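Local coordinates for protein putative pyridoxal phosphate-dependent transferase (Clostridium difficile, PDB 4DQ6) that binds pyridoxal-5'-phosphate and belongs to the class I and II aminotransferase family of pyridoxal-phosphate-dependent proteins, at residues Leu35-Ala40 against Gly350-Asn355; Phe168-Pro173 against Ile217-Ile222; Ile209-His214 against Tyr298-Ile303. All coordinates share one frame; numbering follows the deposited sequence. Where two conformers were deposited one is given.

Near the N terminus, 35-40 pairs with 350-355, so interaction 1 closes a loop of some 300 residues that holds both other contacts. Further along, interaction 2 links the end of strand 165-171, in the seven-stranded mixed sheet, to the loop 217-222. Before that loop is reached, 209-214 has already passed by; its partner 298-303 comes later, on helix 289-313, so interactions 2 and 3 cross along the chain. They also touch, Pro173 CG lying 3.7 Å from Ile210 CD1. Interaction 2 thus stays around the large sheet, interaction 3 joins the chain beyond that sheet to helix 289-313, and interaction 1 ties the N-terminal stretch to the C-terminal part of the fold.

Interaction 1: Leu35-Ala40 against Gly350-Asn355; sequences LPMWVA and GKVALN
With CG of Trp38 in the crowded position between its backbone N and carbonyl carbon (chi1 61°), and CG of Met37 anti to the carbonyl carbon in a twice-bent chain, the two side chains that follow strand 35-36 take different neighbours on 350-355. The strands form a short parallel sheet that joins the N-terminal segment to the chain leaving helix 339-350. Its hydrogen bonds alternate in the parallel manner: Leu35 N donates to Lys351 O (3.0 Å), Ala353 N to Leu35 O (2.9 Å), and Met37 N to Ala353 O (2.8 Å). The last is the most bent, at 149° about the hydrogen, although its donor lies in the carbonyl plane. Met37 joins the face of Leu35 and Val352: its CG lies 4.2 Å from Val352 CG2, and its CB 3.9 Å from Leu354 CD2. Helix 376-390 packs on Leu35 and Met37, whereas helix 25-29 packs on Pro36, Ala353 and Trp38. Trp38 NE1 bonds to Lys21 O, while Trp38 O accepts from Arg369, which also reaches Asn355 OD1 weakly. Val39 packs on Tyr65 of the second subunit. At the pyrrole part of the indole, Trp38 CD1 meets the Ala353 methyl obliquely, 3.9 Å from CB.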
ATOM      1  N   LEU A  35      17.191   3.405  24.260  1.00 21.23           N
ATOM      2  CA  LEU A  35      15.794   3.375  24.687  1.00 20.16           C
ATOM      3  C   LEU A  35      15.036   4.259  23.671  1.00 20.04           C
ATOM      4  O   LEU A  35      15.313   5.436  23.588  1.00 20.21           O
ATOM      5  CB  LEU A  35      15.633   3.957  26.097  1.00 20.53           C
ATOM      6  CG  LEU A  35      14.255   3.883  26.800  0.50 21.04           C
ATOM      7  CD1 LEU A  35      14.396   3.891  28.322  0.50 21.98           C
ATOM      8  CD2 LEU A  35      13.365   5.040  26.410  0.50 20.36           C
ATOM      9  N   PRO A  36      14.077   3.690  22.945  1.00 18.89           N
ATOM     10  CA  PRO A  36      13.465   4.465  21.843  1.00 18.86           C
ATOM     11  C   PRO A  36      12.278   5.314  22.286  1.00 18.71           C
ATOM     12  O   PRO A  36      11.293   4.809  22.821  1.00 20.45           O
ATOM     13  CB  PRO A  36      13.017   3.356  20.880  1.00 18.98           C
ATOM     14  CG  PRO A  36      12.687   2.244  21.790  1.00 19.47           C
ATOM     15  CD  PRO A  36      13.691   2.271  22.892  1.00 19.92           C
ATOM     16  N   MET A  37      12.338   6.609  22.006  1.00 18.00           N
ATOM     17  CA  MET A  37      11.239   7.511  22.286  1.00 16.72           C
ATOM     18  C   MET A  37      11.019   8.436  21.102  1.00 17.10           C
ATOM     19  O   MET A  37      10.674   9.633  21.287  1.00 17.95           O
ATOM     20  CB  MET A  37      11.558   8.367  23.522  1.00 18.17           C
ATOM     21  CG  MET A  37      11.905   7.581  24.775  1.00 18.16           C
ATOM     22  SD  MET A  37      10.538   6.679  25.527  1.00 19.47           S
ATOM     23  CE  MET A  37       9.622   8.004  26.349  1.00 18.07           C
ATOM     24  N   TRP A  38      11.216   7.895  19.920  1.00 16.12           N
ATOM     25  CA  TRP A  38      11.349   8.754  18.736  1.00 17.29           C
ATOM     26  C   TRP A  38      10.143   8.576  17.845  1.00 19.33           C
ATOM     27  O   TRP A  38       9.139   9.305  17.981  1.00 20.34           O
ATOM     28  CB  TRP A  38      12.737   8.538  18.075  1.00 18.00           C
ATOM     29  CG  TRP A  38      13.024   7.126  17.563  1.00 17.69           C
ATOM     30  CD1 TRP A  38      13.119   5.930  18.297  1.00 17.69           C
ATOM     31  CD2 TRP A  38      13.326   6.746  16.187  1.00 18.49           C
ATOM     32  NE1 TRP A  38      13.394   4.880  17.476  1.00 17.77           N
ATOM     33  CE2 TRP A  38      13.553   5.309  16.198  1.00 18.82           C
ATOM     34  CE3 TRP A  38      13.400   7.431  14.964  1.00 19.92           C
ATOM     35  CZ2 TRP A  38      13.849   4.597  15.056  1.00 19.10           C
ATOM     36  CZ3 TRP A  38      13.685   6.699  13.811  1.00 20.63           C
ATOM     37  CH2 TRP A  38      13.938   5.308  13.856  1.00 19.46           C
ATOM     38  N   VAL A  39      10.167   7.562  16.988  1.00 18.16           N
ATOM     39  CA  VAL A  39       9.071   7.265  16.036  1.00 20.02           C
ATOM     40  C   VAL A  39       7.693   7.313  16.703  1.00 17.18           C
ATOM     41  O   VAL A  39       7.483   6.678  17.763  1.00 15.24           O
ATOM     42  CB  VAL A  39       9.310   5.830  15.474  1.00 22.13           C
ATOM     43  CG1 VAL A  39       7.995   5.145  15.020  1.00 27.14           C
ATOM     44  CG2 VAL A  39      10.382   5.868  14.388  1.00 26.14           C
ATOM     45  N   ALA A  40       6.710   7.937  16.070  1.00 15.26           N
ATOM     46  CA  ALA A  40       5.335   8.028  16.575  1.00 14.87           C
ATOM     47  C   ALA A  40       4.507   6.774  16.276  1.00 15.07           C
ATOM     48  O   ALA A  40       3.595   6.776  15.445  1.00 15.41           O
ATOM     49  CB  ALA A  40       4.665   9.303  15.970  1.00 14.61           C
ATOM     50  N   GLY A 350      23.355   9.429  27.378  1.00 24.78           N
ATOM     51  CA  GLY A 350      22.019   8.999  27.804  1.00 24.18           C
ATOM     52  C   GLY A 350      21.595   7.613  27.347  1.00 23.85           C
ATOM     53  O   GLY A 350      20.867   6.919  28.044  1.00 24.14           O
ATOM     54  N   LYS A 351      22.034   7.233  26.156  1.00 23.14           N
ATOM     55  CA  LYS A 351      21.564   6.016  25.468  1.00 24.58           C
ATOM     56  C   LYS A 351      20.033   6.061  25.277  1.00 22.16           C
ATOM     57  O   LYS A 351      19.301   5.129  25.570  1.00 21.97           O
ATOM     58  CB  LYS A 351      21.984   4.749  26.188  1.00 26.24           C
ATOM     59  CG  LYS A 351      23.487   4.556  26.380  1.00 30.60           C
ATOM     60  CD  LYS A 351      23.834   3.077  26.569  1.00 34.69           C
ATOM     61  CE  LYS A 351      23.091   2.409  27.737  1.00 37.90           C
ATOM     62  NZ  LYS A 351      23.327   0.927  27.934  1.00 41.24           N
ATOM     63  N   VAL A 352      19.573   7.176  24.745  1.00 21.27           N
ATOM     64  CA  VAL A 352      18.139   7.378  24.532  1.00 19.90           C
ATOM     65  C   VAL A 352      17.963   8.008  23.151  1.00 19.83           C
ATOM     66  O   VAL A 352      18.793   8.792  22.741  1.00 20.44           O
ATOM     67  CB  VAL A 352      17.511   8.232  25.688  1.00 20.43           C
ATOM     68  CG1 VAL A 352      18.157   9.610  25.759  1.00 21.15           C
ATOM     69  CG2 VAL A 352      15.983   8.261  25.603  1.00 19.75           C
ATOM     70  N   ALA A 353      16.902   7.586  22.454  1.00 18.09           N
ATOM     71  CA  ALA A 353      16.625   8.033  21.083  1.00 17.70           C
ATOM     72  C   ALA A 353      15.411   8.934  21.052  1.00 17.11           C
ATOM     73  O   ALA A 353      14.310   8.496  21.205  1.00 16.89           O
ATOM     74  CB  ALA A 353      16.408   6.810  20.204  1.00 17.95           C
ATOM     75  N   LEU A 354      15.650  10.232  20.877  1.00 17.86           N
ATOM     76  CA  LEU A 354      14.600  11.221  20.706  1.00 16.60           C
ATOM     77  C   LEU A 354      14.633  11.723  19.254  1.00 17.13           C
ATOM     78  O   LEU A 354      15.622  11.511  18.532  1.00 18.12           O
ATOM     79  CB  LEU A 354      14.857  12.408  21.639  1.00 16.73           C
ATOM     80  CG  LEU A 354      15.198  12.100  23.099  1.00 17.14           C
ATOM     81  CD1 LEU A 354      15.362  13.409  23.868  1.00 17.72           C
ATOM     82  CD2 LEU A 354      14.168  11.196  23.710  1.00 17.60           C
ATOM     83  N   ASN A 355      13.585  12.422  18.835  1.00 17.53           N
ATOM     84  CA  ASN A 355      13.618  13.035  17.488  1.00 18.35           C
ATOM     85  C   ASN A 355      14.298  14.385  17.565  1.00 17.74           C
ATOM     86  O   ASN A 355      13.821  15.311  18.275  1.00 18.48           O
ATOM     87  CB  ASN A 355      12.224  13.210  16.914  1.00 19.95           C
ATOM     88  CG  ASN A 355      11.599  11.939  16.430  1.00 22.32           C
ATOM     89  OD1 ASN A 355      11.050  11.158  17.227  1.00 28.06           O
ATOM     90  ND2 ASN A 355      11.516  11.787  15.107  1.00 25.01           N
TER

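Interaction 2: Phe168-Pro173 against Ile217-Ile222; sequences FILCNP and IPMASI
The C-terminal end of strand 165-171, in the mixed sheet of the large pyridoxal-phosphate-binding domain, leads here into an Asn-Pro pair joined by a cis peptide, and the contact ties this end to the loop that precedes helix 224-228. Cys171, the last strand residue, touches pyridoxal-5'-phosphate and packs its side chain on Phe127 of helix 126-133. Leu170 and Asn172, its neighbours in sequence, instead point toward 217-222. Asn172 holds CG anti to its backbone N (chi1 175°), which extends the amide across to Ile217. There ND2 donates to Ile217 O over 3.0 Å, at 157° about the hydrogen. The acceptor lies almost exactly in the Asn172 amide plane, whereas the donor stands above the plane of the Ile217 carbonyl. The other end of the amide uses a water: it donates to Asn172 OD1 (3.1 Å) and accepts from Ile217 N (3.0 Å). One side chain therefore grips both polar backbone atoms of Ile217, directly and through solvent, which should fix the rotation of the amide. Glu204 gives a second link, accepting from Met219 N and weakly from Asn172 ND2.

An apolar contact accompanies the polar grip. Leu170 and Met219 cross obliquely, the Met219 chain bending after an anti first torsion so that CE comes to lie 3.9 Å from Leu170 CD2. Leu189 of helix 183-195 and Ile200 of strand 199-203 pack against both side chains, making this a joint between sheet, helix and loop. The loop is braced internally at Pro218 O, which accepts from Ser221 N at 2.9 Å and, on a lone pair in the carbonyl plane, from Ser221 OG at 2.7 Å.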
ATOM      1  N   PHE A 168      -1.745  25.112   0.518  1.00 17.95           N
ATOM      2  CA  PHE A 168      -1.277  25.281   1.871  1.00 17.45           C
ATOM      3  C   PHE A 168      -1.459  23.974   2.581  1.00 16.71           C
ATOM      4  O   PHE A 168      -2.606  23.440   2.575  1.00 15.66           O
ATOM      5  CB  PHE A 168      -2.057  26.437   2.558  1.00 17.49           C
ATOM      6  CG  PHE A 168      -1.540  26.791   3.939  1.00 18.03           C
ATOM      7  CD1 PHE A 168      -1.795  25.943   5.012  1.00 17.76           C
ATOM      8  CD2 PHE A 168      -0.810  28.003   4.168  1.00 18.74           C
ATOM      9  CE1 PHE A 168      -1.333  26.282   6.272  1.00 17.74           C
ATOM     10  CE2 PHE A 168      -0.327  28.306   5.436  1.00 18.29           C
ATOM     11  CZ  PHE A 168      -0.600  27.433   6.474  1.00 17.42           C
ATOM     12  N   ILE A 169      -0.368  23.460   3.157  1.00 16.38           N
ATOM     13  CA  ILE A 169      -0.503  22.190   3.867  1.00 15.91           C
ATOM     14  C   ILE A 169      -0.505  22.512   5.378  1.00 16.53           C
ATOM     15  O   ILE A 169       0.498  23.030   5.902  1.00 16.67           O
ATOM     16  CB  ILE A 169       0.609  21.153   3.526  1.00 17.05           C
ATOM     17  CG1 ILE A 169       0.871  21.022   2.032  1.00 18.42           C
ATOM     18  CG2 ILE A 169       0.253  19.779   4.159  1.00 15.86           C
ATOM     19  CD1 ILE A 169       1.904  19.974   1.642  1.00 19.96           C
ATOM     20  N   LEU A 170      -1.630  22.217   6.032  1.00 15.36           N
ATOM     21  CA  LEU A 170      -1.878  22.601   7.391  1.00 15.07           C
ATOM     22  C   LEU A 170      -1.757  21.288   8.199  1.00 14.60           C
ATOM     23  O   LEU A 170      -2.232  20.179   7.771  1.00 15.90           O
ATOM     24  CB  LEU A 170      -3.293  23.163   7.572  1.00 14.78           C
ATOM     25  CG  LEU A 170      -3.935  23.191   8.968  1.00 14.95           C
ATOM     26  CD1 LEU A 170      -3.211  24.264   9.778  1.00 15.84           C
ATOM     27  CD2 LEU A 170      -5.418  23.475   8.905  1.00 15.85           C
ATOM     28  N   CYS A 171      -1.087  21.346   9.366  1.00 14.53           N
ATOM     29  CA  CYS A 171      -1.081  20.246  10.312  1.00 13.82           C
ATOM     30  C   CYS A 171      -1.964  20.581  11.507  1.00 13.16           C
ATOM     31  O   CYS A 171      -1.692  21.551  12.187  1.00 13.44           O
ATOM     32  CB  CYS A 171       0.370  20.002  10.752  1.00 12.91           C
ATOM     33  SG  CYS A 171       0.714  18.374  11.438  1.00 13.70           S
ATOM     34  N   ASN A 172      -3.013  19.769  11.762  1.00 13.99           N
ATOM     35  CA  ASN A 172      -4.036  20.069  12.785  1.00 15.00           C
ATOM     36  C   ASN A 172      -4.588  18.830  13.397  1.00 14.54           C
ATOM     37  O   ASN A 172      -5.406  18.218  12.786  1.00 14.06           O
ATOM     38  CB  ASN A 172      -5.129  20.902  12.035  1.00 17.78           C
ATOM     39  CG  ASN A 172      -6.366  21.246  12.838  1.00 20.20           C
ATOM     40  OD1 ASN A 172      -6.246  21.634  13.952  1.00 20.67           O
ATOM     41  ND2 ASN A 172      -7.584  21.207  12.182  1.00 21.90           N
ATOM     42  N   PRO A 173      -4.157  18.497  14.624  1.00 13.09           N
ATOM     43  CA  PRO A 173      -3.165  19.168  15.463  1.00 13.27           C
ATOM     44  C   PRO A 173      -1.757  19.223  14.859  1.00 12.90           C
ATOM     45  O   PRO A 173      -1.397  18.366  14.028  1.00 13.30           O
ATOM     46  CB  PRO A 173      -3.124  18.310  16.734  1.00 13.49           C
ATOM     47  CG  PRO A 173      -4.391  17.539  16.732  1.00 13.63           C
ATOM     48  CD  PRO A 173      -4.783  17.345  15.317  1.00 12.85           C
ATOM     49  N   ILE A 217     -11.086  20.736  15.879  1.00 15.60           N
ATOM     50  CA  ILE A 217     -11.983  21.358  14.884  1.00 15.46           C
ATOM     51  C   ILE A 217     -11.452  21.052  13.485  1.00 15.23           C
ATOM     52  O   ILE A 217     -10.407  21.586  13.112  1.00 15.14           O
ATOM     53  CB  ILE A 217     -11.979  22.898  15.043  1.00 17.54           C
ATOM     54  CG1 ILE A 217     -12.297  23.322  16.472  1.00 19.45           C
ATOM     55  CG2 ILE A 217     -12.905  23.547  14.023  1.00 17.18           C
ATOM     56  CD1 ILE A 217     -13.618  22.860  17.009  1.00 22.79           C
ATOM     57  N   PRO A 218     -12.122  20.218  12.701  1.00 14.89           N
ATOM     58  CA  PRO A 218     -11.703  19.989  11.344  1.00 14.81           C
ATOM     59  C   PRO A 218     -11.830  21.324  10.617  1.00 15.64           C
ATOM     60  O   PRO A 218     -12.881  21.972  10.659  1.00 17.39           O
ATOM     61  CB  PRO A 218     -12.669  18.895  10.843  1.00 14.60           C
ATOM     62  CG  PRO A 218     -13.162  18.266  12.122  1.00 14.79           C
ATOM     63  CD  PRO A 218     -13.224  19.347  13.100  1.00 15.51           C
ATOM     64  N   MET A 219     -10.797  21.669   9.866  1.00 15.94           N
ATOM     65  CA  MET A 219     -10.867  22.900   9.134  1.00 17.07           C
ATOM     66  C   MET A 219     -12.068  22.966   8.203  1.00 18.27           C
ATOM     67  O   MET A 219     -12.741  23.997   8.058  1.00 19.47           O
ATOM     68  CB  MET A 219      -9.571  23.052   8.349  1.00 17.33           C
ATOM     69  CG  MET A 219      -9.532  24.195   7.343  1.00 18.24           C
ATOM     70  SD  MET A 219      -9.665  25.890   8.011  1.00 20.41           S
ATOM     71  CE  MET A 219      -7.924  26.326   8.032  1.00 20.92           C
ATOM     72  N   ALA A 220     -12.324  21.872   7.514  1.00 17.44           N
ATOM     73  CA  ALA A 220     -13.424  21.818   6.550  1.00 18.42           C
ATOM     74  C   ALA A 220     -14.798  21.908   7.199  1.00 19.78           C
ATOM     75  O   ALA A 220     -15.783  22.130   6.489  1.00 22.99           O
ATOM     76  CB  ALA A 220     -13.346  20.490   5.785  1.00 17.93           C
ATOM     77  N   SER A 221     -14.884  21.749   8.519  1.00 19.24           N
ATOM     78  CA  SER A 221     -16.154  21.691   9.239  1.00 19.93           C
ATOM     79  C   SER A 221     -16.715  23.079   9.614  1.00 21.18           C
ATOM     80  O   SER A 221     -17.837  23.205  10.099  1.00 22.80           O
ATOM     81  CB  SER A 221     -16.017  20.857  10.527  1.00 18.97           C
ATOM     82  OG  SER A 221     -15.345  21.562  11.565  1.00 19.05           O
ATOM     83  N   ILE A 222     -15.892  24.105   9.433  1.00 20.91           N
ATOM     84  CA  ILE A 222     -16.206  25.443   9.982  1.00 22.07           C
ATOM     85  C   ILE A 222     -17.317  26.177   9.216  1.00 22.70           C
ATOM     86  O   ILE A 222     -18.153  26.854   9.826  1.00 24.84           O
ATOM     87  CB  ILE A 222     -14.935  26.297  10.068  1.00 21.47           C
ATOM     88  CG1 ILE A 222     -14.004  25.639  11.087  1.00 20.99           C
ATOM     89  CG2 ILE A 222     -15.245  27.763  10.465  1.00 23.90           C
ATOM     90  CD1 ILE A 222     -12.632  26.301  11.125  1.00 21.64           C
TER
HETATM   91  O   HOH W   1      -8.416  21.984  16.103  1.00 16.58           O

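Interaction 3: Ile209-His214 against Tyr298-Ile303; sequences IILKKH and YLESNI
Leu211 leaves the backbone at the first position of a type II beta turn (Leu211 to His214) with its CB 3.5 Å from Glu300 OE1. Its CG, anti to the carbonyl carbon, passes the same oxygen more loosely, and the two methyls then part. CD1 meets Ile303 CD1 tip to tip at 3.4 Å, tighter than usual for two carbons. CD2 stays 3.9 Å from Glu300 OE1 and lies 4.1 Å from Leu299 CD2, the two leucines crossing at about a right angle. Leu299 CD2 also receives Ile209 CG2 at 3.8 Å. Leu299, Glu300 and Ile303, from successive turns of the helix, thus face the loop. Glu300 supplies the polar part. Its OE1 accepts from Lys212 N through the syn lone pair, 3.0 Å away and nearly straight at 174°. OE2 accepts a hydrogen bond from a water at 2.6 Å that also donates to Lys212 O, so the carboxylate holds both backbone polar atoms of Lys212. Lys321 forms a salt bridge to Glu300 OE2, which probably favours the charged carboxylate; the Lys212 ammonium pairs with Glu297. Backbone hydrogen bonds of Ile209 with Thr325 and of Leu211 with Glu323 join the same loop to the chain leading into strand 327-331. The loop that follows strand 199-203 is thereby fastened both to this chain and to helix 289-313.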
ATOM      1  N   ILE A 209      -6.299  12.532  19.211  1.00 12.34           N
ATOM      2  CA  ILE A 209      -5.384  12.574  20.341  1.00 13.21           C
ATOM      3  C   ILE A 209      -5.368  13.982  20.907  1.00 12.53           C
ATOM      4  O   ILE A 209      -4.513  14.817  20.571  1.00 12.55           O
ATOM      5  CB  ILE A 209      -3.988  12.038  19.972  1.00 13.61           C
ATOM      6  CG1 ILE A 209      -4.120  10.583  19.390  1.00 13.92           C
ATOM      7  CG2 ILE A 209      -3.094  12.048  21.219  1.00 12.77           C
ATOM      8  CD1 ILE A 209      -2.834  10.147  18.710  1.00 15.84           C
ATOM      9  N   ILE A 210      -6.400  14.264  21.662  1.00 13.09           N
ATOM     10  CA  ILE A 210      -6.692  15.578  22.205  1.00 13.00           C
ATOM     11  C   ILE A 210      -6.833  15.551  23.692  1.00 13.81           C
ATOM     12  O   ILE A 210      -7.504  14.661  24.219  1.00 14.27           O
ATOM     13  CB  ILE A 210      -8.002  16.132  21.581  1.00 13.37           C
ATOM     14  CG1 ILE A 210      -8.025  16.023  20.045  1.00 13.75           C
ATOM     15  CG2 ILE A 210      -8.265  17.558  22.038  1.00 14.06           C
ATOM     16  CD1 ILE A 210      -6.992  16.899  19.307  1.00 13.03           C
ATOM     17  N   LEU A 211      -6.163  16.447  24.388  1.00 14.77           N
ATOM     18  CA  LEU A 211      -6.148  16.444  25.849  1.00 16.21           C
ATOM     19  C   LEU A 211      -7.307  17.248  26.409  1.00 17.25           C
ATOM     20  O   LEU A 211      -8.050  17.953  25.649  1.00 18.19           O
ATOM     21  CB  LEU A 211      -4.784  16.966  26.343  1.00 17.10           C
ATOM     22  CG  LEU A 211      -3.550  16.162  25.969  1.00 19.07           C
ATOM     23  CD1 LEU A 211      -2.339  16.546  26.795  1.00 18.72           C
ATOM     24  CD2 LEU A 211      -3.881  14.694  26.135  1.00 20.29           C
ATOM     25  N   LYS A 212      -7.510  17.122  27.721  1.00 18.61           N
ATOM     26  CA  LYS A 212      -8.604  17.814  28.377  1.00 19.84           C
ATOM     27  C   LYS A 212      -8.593  19.319  28.144  1.00 19.86           C
ATOM     28  O   LYS A 212      -7.537  19.931  28.043  1.00 18.45           O
ATOM     29  CB  LYS A 212      -8.570  17.521  29.913  1.00 20.97           C
ATOM     30  CG  LYS A 212      -8.946  16.095  30.221  1.00 24.08           C
ATOM     31  CD  LYS A 212      -8.639  15.715  31.675  1.00 28.33           C
ATOM     32  CE  LYS A 212      -8.956  14.238  32.005  1.00 33.26           C
ATOM     33  NZ  LYS A 212      -7.744  13.352  32.203  1.00 33.78           N
ATOM     34  N   LYS A 213      -9.793  19.897  28.021  1.00 21.38           N
ATOM     35  CA  LYS A 213     -10.024  21.324  27.819  1.00 22.41           C
ATOM     36  C   LYS A 213      -9.646  21.786  26.419  1.00 21.26           C
ATOM     37  O   LYS A 213      -9.524  23.003  26.154  1.00 23.98           O
ATOM     38  CB  LYS A 213      -9.345  22.170  28.905  1.00 25.20           C
ATOM     39  CG  LYS A 213      -9.817  21.827  30.306  1.00 29.11           C
ATOM     40  CD  LYS A 213      -9.834  23.044  31.242  1.00 32.29           C
ATOM     41  CE  LYS A 213      -8.460  23.688  31.436  1.00 32.48           C
ATOM     42  NZ  LYS A 213      -8.448  24.756  32.503  1.00 30.79           N
ATOM     43  N   HIS A 214      -9.435  20.843  25.508  1.00 18.33           N
ATOM     44  CA  HIS A 214      -9.226  21.171  24.080  1.00 18.57           C
ATOM     45  C   HIS A 214     -10.118  20.342  23.217  1.00 16.85           C
ATOM     46  O   HIS A 214     -10.652  19.325  23.648  1.00 16.00           O
ATOM     47  CB  HIS A 214      -7.757  20.972  23.688  1.00 18.19           C
ATOM     48  CG  HIS A 214      -6.866  21.821  24.499  1.00 20.87           C
ATOM     49  ND1 HIS A 214      -6.706  23.129  24.253  1.00 22.14           N
ATOM     50  CD2 HIS A 214      -6.197  21.545  25.692  1.00 21.89           C
ATOM     51  CE1 HIS A 214      -5.969  23.678  25.269  1.00 22.66           C
ATOM     52  NE2 HIS A 214      -5.607  22.704  26.104  1.00 23.18           N
ATOM     53  N   TYR A 298      -4.539   7.982  30.444  1.00 15.45           N
ATOM     54  CA  TYR A 298      -3.195   7.515  30.688  1.00 15.80           C
ATOM     55  C   TYR A 298      -2.133   8.471  30.114  1.00 15.34           C
ATOM     56  O   TYR A 298      -1.180   8.761  30.760  1.00 15.54           O
ATOM     57  CB  TYR A 298      -3.036   6.080  30.191  1.00 15.44           C
ATOM     58  CG  TYR A 298      -1.806   5.378  30.745  1.00 16.59           C
ATOM     59  CD1 TYR A 298      -1.877   4.754  31.942  1.00 16.93           C
ATOM     60  CD2 TYR A 298      -0.549   5.469  30.137  1.00 15.64           C
ATOM     61  CE1 TYR A 298      -0.802   4.086  32.502  1.00 18.15           C
ATOM     62  CE2 TYR A 298       0.574   4.789  30.674  1.00 16.48           C
ATOM     63  CZ  TYR A 298       0.433   4.112  31.887  1.00 16.97           C
ATOM     64  OH  TYR A 298       1.568   3.479  32.403  1.00 17.51           O
ATOM     65  N   LEU A 299      -2.355   8.956  28.882  1.00 14.02           N
ATOM     66  CA  LEU A 299      -1.434   9.840  28.245  1.00 14.15           C
ATOM     67  C   LEU A 299      -1.329  11.130  28.998  1.00 14.17           C
ATOM     68  O   LEU A 299      -0.232  11.616  29.205  1.00 14.28           O
ATOM     69  CB  LEU A 299      -1.951  10.123  26.846  1.00 13.00           C
ATOM     70  CG  LEU A 299      -1.180  11.175  26.099  1.00 12.77           C
ATOM     71  CD1 LEU A 299       0.215  10.635  25.930  1.00 13.69           C
ATOM     72  CD2 LEU A 299      -1.905  11.397  24.775  1.00 13.49           C
ATOM     73  N   GLU A 300      -2.464  11.701  29.383  1.00 14.94           N
ATOM     74  CA  GLU A 300      -2.403  12.971  30.068  1.00 15.38           C
ATOM     75  C   GLU A 300      -1.682  12.856  31.400  1.00 15.50           C
ATOM     76  O   GLU A 300      -0.915  13.745  31.805  1.00 16.01           O
ATOM     77  CB  GLU A 300      -3.774  13.602  30.223  1.00 17.26           C
ATOM     78  CG  GLU A 300      -3.663  15.064  30.689  1.00 18.80           C
ATOM     79  CD  GLU A 300      -4.763  16.010  30.167  1.00 18.39           C
ATOM     80  OE1 GLU A 300      -5.687  15.560  29.439  1.00 19.35           O
ATOM     81  OE2 GLU A 300      -4.673  17.237  30.512  1.00 20.20           O
ATOM     82  N   SER A 301      -1.866  11.738  32.074  1.00 15.37           N
ATOM     83  CA  SER A 301      -1.092  11.516  33.285  1.00 16.97           C
ATOM     84  C   SER A 301       0.406  11.404  33.029  1.00 15.41           C
ATOM     85  O   SER A 301       1.229  12.011  33.713  1.00 16.17           O
ATOM     86  CB  SER A 301      -1.630  10.267  33.939  1.00 18.51           C
ATOM     87  OG  SER A 301      -1.007  10.041  35.201  1.00 21.21           O
ATOM     88  N   ASN A 302       0.797  10.645  32.005  1.00 16.04           N
ATOM     89  CA  ASN A 302       2.218  10.609  31.549  1.00 15.58           C
ATOM     90  C   ASN A 302       2.767  12.015  31.290  1.00 14.86           C
ATOM     91  O   ASN A 302       3.883  12.298  31.637  1.00 15.07           O
ATOM     92  CB  ASN A 302       2.430   9.759  30.286  1.00 15.54           C
ATOM     93  CG  ASN A 302       2.743   8.276  30.577  1.00 15.51           C
ATOM     94  OD1 ASN A 302       2.657   7.773  31.756  1.00 16.00           O
ATOM     95  ND2 ASN A 302       2.984   7.524  29.496  1.00 15.30           N
ATOM     96  N   ILE A 303       1.978  12.838  30.571  1.00 14.50           N
ATOM     97  CA  ILE A 303       2.409  14.191  30.211  1.00 14.74           C
ATOM     98  C   ILE A 303       2.638  15.038  31.463  1.00 14.91           C
ATOM     99  O   ILE A 303       3.688  15.648  31.629  1.00 15.09           O
ATOM    100  CB  ILE A 303       1.403  14.807  29.249  1.00 14.14           C
ATOM    101  CG1 ILE A 303       1.552  14.203  27.868  1.00 14.60           C
ATOM    102  CG2 ILE A 303       1.604  16.313  29.228  1.00 14.71           C
ATOM    103  CD1 ILE A 303       0.374  14.440  26.935  1.00 14.47           C
TER
HETATM  104  O   HOH W   2      -5.078  19.362  29.068  1.00 18.35           O